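Local atomic coordinates of aminopentol aminotransferase (Sphingopyxis macrogoltabida, PDB entry 6HBS), a protein that catalyses the pyridoxal-phosphate-dependent deamination of aminopentol (hydrolysed fumonisin B1) to its 2-keto derivative, with pyruvate as the preferred amino-group acceptor. Residues F114-G118 / Y264-A268. Sequence-based numbering, arbitrary orientation.
Sequences FCKNG and YPISA. With PLP (pyridoxal-5'-phosphate), chain C.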
# COMPACT_ATOMS: atom_id res chain seq x y z
N PHE A 114 -10.19 0.69 5.52
CA PHE A 114 -9.65 0.48 4.19
C PHE A 114 -8.21 0.96 4.16
O PHE A 114 -7.88 2.02 4.75
CB PHE A 114 -10.53 1.16 3.13
CG PHE A 114 -11.93 0.60 3.12
CD1 PHE A 114 -12.16 -0.70 2.71
CD2 PHE A 114 -13.00 1.33 3.61
CE1 PHE A 114 -13.42 -1.26 2.79
CE2 PHE A 114 -14.25 0.75 3.73
CZ PHE A 114 -14.46 -0.54 3.32
N CYS A 115 -7.38 0.20 3.44
CA CYS A 115 -5.94 0.44 3.26
C CYS A 115 -5.56 0.05 1.82
O CYS A 115 -6.44 -0.04 0.96
CB CYS A 115 -5.15 -0.32 4.32
SG CYS A 115 -5.71 -2.04 4.47
N LYS A 116 -4.26 -0.11 1.54
CA LYS A 116 -3.84 -0.43 0.18
C LYS A 116 -3.49 -1.91 0.03
O LYS A 116 -4.04 -2.57 -0.83
CB LYS A 116 -2.66 0.43 -0.27
CG LYS A 116 -3.02 1.86 -0.64
CD LYS A 116 -3.91 2.01 -1.88
CE LYS A 116 -5.32 2.39 -1.53
NZ LYS A 116 -6.06 2.83 -2.72
N ASN A 117 -2.50 -2.35 0.81
CA ASN A 117 -1.91 -3.66 0.70
C ASN A 117 -2.63 -4.61 1.66
O ASN A 117 -3.07 -4.17 2.72
CB ASN A 117 -0.43 -3.68 1.09
CG ASN A 117 0.45 -2.72 0.31
OD1 ASN A 117 0.47 -2.73 -0.92
ND2 ASN A 117 1.26 -1.94 1.02
N GLY A 118 -2.69 -5.91 1.32
CA GLY A 118 -3.16 -6.89 2.25
C GLY A 118 -2.31 -6.93 3.52
O GLY A 118 -2.85 -7.15 4.61
N TYR A 264 -8.27 -3.17 -8.88
CA TYR A 264 -7.99 -1.84 -8.27
C TYR A 264 -7.38 -2.04 -6.88
O TYR A 264 -7.71 -2.99 -6.17
CB TYR A 264 -9.26 -1.00 -8.27
CG TYR A 264 -9.59 -0.43 -9.64
CD1 TYR A 264 -10.29 -1.18 -10.57
CD2 TYR A 264 -9.15 0.83 -10.02
CE1 TYR A 264 -10.56 -0.69 -11.84
CE2 TYR A 264 -9.44 1.34 -11.27
CZ TYR A 264 -10.15 0.58 -12.18
OH TYR A 264 -10.41 1.07 -13.43
N PRO A 265 -6.41 -1.19 -6.46
CA PRO A 265 -5.64 -1.42 -5.23
C PRO A 265 -6.40 -0.91 -4.01
O PRO A 265 -6.48 0.32 -3.77
CB PRO A 265 -4.36 -0.63 -5.49
CG PRO A 265 -4.83 0.56 -6.33
CD PRO A 265 -5.97 0.02 -7.18
N ILE A 266 -6.92 -1.86 -3.24
CA ILE A 266 -7.61 -1.59 -2.02
C ILE A 266 -7.68 -2.90 -1.22
O ILE A 266 -7.86 -3.99 -1.78
CB ILE A 266 -9.01 -0.98 -2.25
CG1 ILE A 266 -9.70 -0.66 -0.92
CG2 ILE A 266 -9.88 -1.85 -3.15
CD1 ILE A 266 -10.88 0.27 -1.06
N SER A 267 -7.52 -2.76 0.09
CA SER A 267 -7.55 -3.88 1.09
C SER A 267 -8.37 -3.40 2.27
O SER A 267 -8.71 -2.20 2.36
CB SER A 267 -6.14 -4.32 1.49
OG SER A 267 -5.40 -4.79 0.35
N ALA A 268 -8.77 -4.32 3.15
CA ALA A 268 -9.70 -3.99 4.20
C ALA A 268 -9.45 -4.84 5.43
O ALA A 268 -9.12 -6.03 5.31
CB ALA A 268 -11.13 -4.19 3.77
N1 PLP C . -2.25 -12.52 3.37
C2 PLP C . -2.41 -13.51 2.46
C2A PLP C . -3.10 -14.81 2.82
C3 PLP C . -1.98 -13.29 1.08
O3 PLP C . -2.14 -14.25 0.15
C4 PLP C . -1.37 -11.99 0.72
C4A PLP C . -0.96 -11.79 -0.69
C5 PLP C . -1.18 -11.01 1.83
C6 PLP C . -1.67 -11.34 3.10
C5A PLP C . -0.55 -9.64 1.63
O4P PLP C . -1.25 -8.87 0.61
P PLP C . -0.32 -7.84 -0.20
O1P PLP C . 0.61 -8.59 -1.03
O2P PLP C . 0.43 -7.09 0.87
O3P PLP C . -1.37 -7.06 -0.97
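The ring of Phe114 packs against Ala268 and the tip of Ile266, its CD1 3.8 Å from Ala268 CB and 4.1 Å from Ile266 CD1. A methyl at Ala268 leaves space for so broad a neighbour, and Leu98 and Phe102 of helix 94-105 add to the ring's apolar surroundings. Phe114 and Ala268 form a non-hydrogen-bonded antiparallel pair; the next, Cys115 with Ser267, is hydrogen-bonded, Cys115 N to Ser267 O at 2.9 Å and Ser267 N to Cys115 O at 3.1 Å. These pairs join edge strand 111-115 to strand 267-271 in the seven-stranded sheet of the large domain of a fold-type I aminotransferase, where strand 111-115 runs into the turn that binds the cofactor phosphate. On the sheet face shared with compact Cys115, Ser267 donates from OG to Lys116 O (2.9 Å), tying down the chain as it leaves the strand. The long Lys116 side chain leaves CA pointing away from 264-268, yet bends back so that NZ donates to Pro265 O at 2.8 Å. Asn117 holds the N-cap position without a capping bond, its ND2 hydrogen-bonded instead to Asp120 OD2 of the second subunit. Gly118 N hydrogen-bonds PLP O3P at 2.9 Å; a CB here would collide with O4P.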